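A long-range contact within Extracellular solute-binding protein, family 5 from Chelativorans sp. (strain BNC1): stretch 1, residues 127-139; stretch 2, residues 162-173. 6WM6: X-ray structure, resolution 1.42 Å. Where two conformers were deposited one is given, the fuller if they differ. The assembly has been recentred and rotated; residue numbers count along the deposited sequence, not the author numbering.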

# COMPACT_ATOMS: atom_id res chain seq x y z
N VAL A 127 -29.24 13.18 -4.25
CA VAL A 127 -29.48 12.14 -5.25
C VAL A 127 -29.09 10.79 -4.65
O VAL A 127 -27.97 10.64 -4.14
N PRO A 128 -29.98 9.79 -4.65
CA PRO A 128 -29.62 8.49 -4.05
C PRO A 128 -28.37 7.90 -4.68
O PRO A 128 -28.10 8.06 -5.88
N ILE A 129 -27.59 7.18 -3.86
CA ILE A 129 -26.53 6.32 -4.37
C ILE A 129 -27.20 5.05 -4.90
O ILE A 129 -28.02 4.43 -4.19
N THR A 130 -26.88 4.67 -6.14
CA THR A 130 -27.60 3.61 -6.80
C THR A 130 -26.65 2.76 -7.65
O THR A 130 -25.45 3.02 -7.74
N GLY A 131 -27.22 1.76 -8.32
CA GLY A 131 -26.48 0.99 -9.30
C GLY A 131 -25.85 1.82 -10.40
O GLY A 131 -24.86 1.38 -10.99
N ASP A 132 -26.38 3.02 -10.68
CA ASP A 132 -25.73 3.89 -11.66
C ASP A 132 -24.27 4.13 -11.27
O ASP A 132 -23.37 4.20 -12.11
N ASP A 133 -24.03 4.28 -9.97
CA ASP A 133 -22.69 4.55 -9.49
C ASP A 133 -21.80 3.30 -9.57
O ASP A 133 -20.62 3.40 -9.92
N PHE A 134 -22.35 2.12 -9.25
CA PHE A 134 -21.59 0.89 -9.44
C PHE A 134 -21.25 0.70 -10.92
O PHE A 134 -20.12 0.36 -11.26
N ILE A 135 -22.23 0.92 -11.81
CA ILE A 135 -22.02 0.69 -13.23
C ILE A 135 -20.98 1.65 -13.79
O ILE A 135 -20.09 1.23 -14.56
N TYR A 136 -21.06 2.93 -13.42
CA TYR A 136 -20.05 3.88 -13.89
C TYR A 136 -18.65 3.43 -13.48
O TYR A 136 -17.73 3.37 -14.30
N PHE A 137 -18.47 3.10 -12.20
CA PHE A 137 -17.13 2.75 -11.76
C PHE A 137 -16.62 1.50 -12.47
O PHE A 137 -15.47 1.46 -12.93
N TRP A 138 -17.46 0.46 -12.54
CA TRP A 138 -17.09 -0.75 -13.27
C TRP A 138 -16.67 -0.45 -14.71
O TRP A 138 -15.65 -0.97 -15.18
N LYS A 139 -17.43 0.41 -15.40
CA LYS A 139 -17.07 0.74 -16.78
C LYS A 139 -15.73 1.45 -16.87
O LYS A 139 -14.98 1.23 -17.82
N THR A 162 -21.28 -8.77 -16.59
CA THR A 162 -22.54 -8.03 -16.62
C THR A 162 -22.79 -7.45 -15.23
O THR A 162 -22.50 -8.07 -14.21
N LEU A 163 -23.33 -6.24 -15.21
CA LEU A 163 -23.60 -5.53 -13.97
C LEU A 163 -24.93 -4.82 -14.16
O LEU A 163 -25.02 -3.88 -14.96
N GLU A 164 -25.95 -5.26 -13.45
CA GLU A 164 -27.32 -4.80 -13.68
C GLU A 164 -27.93 -4.34 -12.37
O GLU A 164 -27.46 -4.71 -11.28
N GLN A 165 -28.95 -3.51 -12.46
CA GLN A 165 -29.66 -3.01 -11.29
C GLN A 165 -31.16 -3.17 -11.49
O GLN A 165 -31.66 -3.24 -12.62
N ASP A 166 -31.87 -3.25 -10.38
CA ASP A 166 -33.33 -3.36 -10.39
C ASP A 166 -33.95 -1.99 -10.63
O ASP A 166 -33.26 -0.98 -10.76
N GLU A 167 -35.29 -1.94 -10.64
CA GLU A 167 -35.97 -0.70 -10.95
C GLU A 167 -35.79 0.35 -9.86
O GLU A 167 -35.84 1.56 -10.15
N THR A 168 -35.57 -0.06 -8.61
CA THR A 168 -35.37 0.92 -7.55
C THR A 168 -33.98 1.53 -7.58
O THR A 168 -33.76 2.56 -6.95
N GLY A 169 -33.03 0.88 -8.28
CA GLY A 169 -31.65 1.30 -8.26
C GLY A 169 -30.87 0.81 -7.07
O GLY A 169 -29.66 1.07 -7.00
N LYS A 170 -31.50 0.12 -6.12
CA LYS A 170 -30.82 -0.24 -4.88
C LYS A 170 -30.36 -1.69 -4.82
O LYS A 170 -29.68 -2.05 -3.86
N VAL A 171 -30.66 -2.51 -5.82
CA VAL A 171 -30.20 -3.90 -5.87
C VAL A 171 -29.34 -4.06 -7.12
O VAL A 171 -29.83 -3.89 -8.25
N VAL A 172 -28.06 -4.37 -6.93
CA VAL A 172 -27.06 -4.43 -7.99
C VAL A 172 -26.55 -5.86 -8.07
O VAL A 172 -26.11 -6.42 -7.07
N THR A 173 -26.61 -6.45 -9.26
CA THR A 173 -26.19 -7.83 -9.49
C THR A 173 -25.00 -7.87 -10.43
O THR A 173 -25.11 -7.43 -11.59

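Packing of helix 131-139 against the hairpin of strands 162-165 and 171-173, with 602 Å² buried between the two stretches. The helix runs nearly antiparallel to strand 162-165 (163°), their axes 8.4 Å apart at closest approach. Along the strand the side chains alternate: Leu163 and Gln165 point toward the helix, Thr162 and Glu164 away. Leu163 has the largest covered area, 102 Å². Its side chain (chi1 t, chi2 p) enters between Phe134, Ile135 and Trp138. Leu163 CD2 lies 3.5 Å from Trp138 CB and 4.3 Å from Phe134 CB, while Leu163 CG is 4.0 Å from Ile135 CG1. Leu163 CB sits over one face of the indole, 3.9 Å from the centroid of the Trp138 six-membered ring and 18° off its normal, a CH-pi contact. Trp138 (chi1 t) points toward the strand and lays its ring across the start of stretch 2, with CZ2 4.3 Å from Thr162 N. Ile135 starts sideways, but its m, t rotamer brings the tip in, placing CD1 3.7 Å from Leu163 O and 3.9 Å from Gln165 NE2; it thus spans the apolar and polar parts of the contact.

Gln165, with 67 Å² covered, serves the N-terminal end of the helix. With chi1 p and chi2 t, the chain extends to Asp132, and NE2 donates a hydrogen bond to Asp132 OD1 (2.8 Å). The other end of the amide, Gln165 OE1, accepts a 2.7 Å hydrogen bond from water 1, which also makes a weak 3.4 Å contact with Thr130 OG1. Thr130 (chi1 p) is the N-cap: its OG1 accepts from Asp132 N at 3.1 Å. Beside it, Gly131 N donates to Gly169 O (2.9 Å), tying the helix start to the turn. The lack of a side chain at Gly131 matters, for an ideal CB would fall 2.5 Å from Gln165 OE1, a clash, and 3.3 Å from Val172 CG2.

Val172 (chi1 t) points toward the helix from the second strand, with CG2 3.5 Å from Gly131 CA and CG1 4.1 Å from Phe134 CB. Phe134 (chi1 m) also points toward the hairpin, extending the apolar layer from Leu163 to Val172. Just after the turn, Lys170 leaves its backbone pointing away, yet its m, m, t, t chain returns to the loop before the helix, where NZ donates to Ile129 O (2.8 Å) and passes 4.0 Å from Pro128 CB.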

# COMPACT_ATOMS: atom_id res chain seq x y z
CB VAL A 127 -28.69 12.44 -6.52
CG1 VAL A 127 -28.81 11.28 -7.51
CG2 VAL A 127 -29.18 13.76 -7.15
CB PRO A 128 -30.86 7.63 -4.31
CG PRO A 128 -32.00 8.64 -4.45
CD PRO A 128 -31.38 9.82 -5.13
CB ILE A 129 -25.49 6.00 -3.28
CG1 ILE A 129 -24.86 7.32 -2.80
CG2 ILE A 129 -24.43 5.05 -3.84
CD1 ILE A 129 -23.89 7.15 -1.62
CB THR A 130 -28.71 4.11 -7.75
OG1 THR A 130 -28.10 4.80 -8.86
CG2 THR A 130 -29.69 5.04 -7.04
CB ASP A 132 -26.41 5.25 -11.75
CG ASP A 132 -27.74 5.22 -12.45
OD1 ASP A 132 -28.11 4.21 -13.08
OD2 ASP A 132 -28.43 6.28 -12.39
CB ASP A 133 -22.77 5.10 -8.07
CG ASP A 133 -23.64 6.35 -8.00
OD1 ASP A 133 -23.39 7.27 -8.82
OD2 ASP A 133 -24.58 6.40 -7.18
CB PHE A 134 -22.39 -0.32 -8.92
CG PHE A 134 -22.34 -0.51 -7.42
CD1 PHE A 134 -22.98 0.38 -6.57
CD2 PHE A 134 -21.66 -1.58 -6.87
CE1 PHE A 134 -22.93 0.19 -5.19
CE2 PHE A 134 -21.61 -1.78 -5.49
CZ PHE A 134 -22.25 -0.88 -4.66
CB ILE A 135 -23.37 0.75 -13.98
CG1 ILE A 135 -24.19 -0.48 -13.61
CG2 ILE A 135 -23.16 0.83 -15.47
CD1 ILE A 135 -25.65 -0.39 -13.99
CB TYR A 136 -20.34 5.29 -13.38
CG TYR A 136 -19.27 6.30 -13.73
CD1 TYR A 136 -19.31 6.97 -14.95
CD2 TYR A 136 -18.23 6.57 -12.88
CE1 TYR A 136 -18.33 7.90 -15.28
CE2 TYR A 136 -17.24 7.48 -13.20
CZ TYR A 136 -17.29 8.14 -14.40
OH TYR A 136 -16.30 9.04 -14.71
CB PHE A 137 -17.09 2.55 -10.25
CG PHE A 137 -15.70 2.37 -9.71
CD1 PHE A 137 -14.75 3.35 -9.92
CD2 PHE A 137 -15.33 1.22 -9.05
CE1 PHE A 137 -13.46 3.22 -9.44
CE2 PHE A 137 -14.04 1.07 -8.55
CZ PHE A 137 -13.10 2.07 -8.75
CB TRP A 138 -18.28 -1.72 -13.24
CG TRP A 138 -18.20 -2.91 -14.17
CD1 TRP A 138 -17.32 -3.95 -14.11
CD2 TRP A 138 -19.07 -3.19 -15.26
NE1 TRP A 138 -17.59 -4.85 -15.12
CE2 TRP A 138 -18.67 -4.41 -15.83
CE3 TRP A 138 -20.18 -2.52 -15.81
CZ2 TRP A 138 -19.31 -4.98 -16.92
CZ3 TRP A 138 -20.82 -3.08 -16.89
CH2 TRP A 138 -20.38 -4.31 -17.44
CB LYS A 139 -18.18 1.57 -17.44
CG LYS A 139 -19.41 0.75 -17.77
CD LYS A 139 -20.41 1.51 -18.62
CE LYS A 139 -21.58 0.59 -18.98
NZ LYS A 139 -22.56 1.22 -19.92
CB THR A 162 -23.75 -8.84 -17.06
OG1 THR A 162 -24.03 -9.88 -16.12
CG2 THR A 162 -23.54 -9.43 -18.45
CB LEU A 163 -22.47 -4.55 -13.65
CG LEU A 163 -22.51 -3.90 -12.27
CD1 LEU A 163 -22.47 -4.92 -11.18
CD2 LEU A 163 -21.31 -2.96 -12.15
CB GLU A 164 -28.17 -5.91 -14.31
CG GLU A 164 -27.60 -6.42 -15.64
CD GLU A 164 -28.46 -7.47 -16.32
OE1 GLU A 164 -29.26 -8.15 -15.64
OE2 GLU A 164 -28.32 -7.63 -17.55
CB GLN A 165 -29.34 -1.55 -10.98
CG GLN A 165 -29.79 -0.57 -12.05
CD GLN A 165 -29.32 0.84 -11.79
OE1 GLN A 165 -29.37 1.33 -10.65
NE2 GLN A 165 -28.85 1.51 -12.83
CB ASP A 166 -33.83 -3.94 -9.07
CG ASP A 166 -33.75 -2.92 -7.95
OD1 ASP A 166 -32.71 -2.22 -7.86
OD2 ASP A 166 -34.72 -2.80 -7.18
CB GLU A 167 -37.47 -0.96 -11.17
CG GLU A 167 -38.29 0.31 -11.43
CD GLU A 167 -37.76 1.11 -12.61
OE1 GLU A 167 -37.54 0.52 -13.68
OE2 GLU A 167 -37.57 2.34 -12.45
CB THR A 168 -35.61 0.32 -6.16
OG1 THR A 168 -34.50 -0.54 -5.81
CG2 THR A 168 -36.91 -0.46 -6.11
CB LYS A 170 -31.70 0.09 -3.67
CG LYS A 170 -31.98 1.60 -3.51
CD LYS A 170 -30.73 2.36 -3.03
CE LYS A 170 -31.00 3.85 -2.80
NZ LYS A 170 -29.86 4.51 -2.10
CB VAL A 171 -31.35 -4.90 -5.87
CG1 VAL A 171 -30.81 -6.33 -5.81
CG2 VAL A 171 -32.29 -4.65 -4.70
CB VAL A 172 -25.90 -3.47 -7.70
CG1 VAL A 172 -24.86 -3.54 -8.81
CG2 VAL A 172 -26.41 -2.06 -7.52
CB THR A 173 -27.35 -8.66 -10.04
OG1 THR A 173 -28.46 -8.63 -9.13
CG2 THR A 173 -26.95 -10.11 -10.26
O HOH W 1 -30.74 3.69 -10.69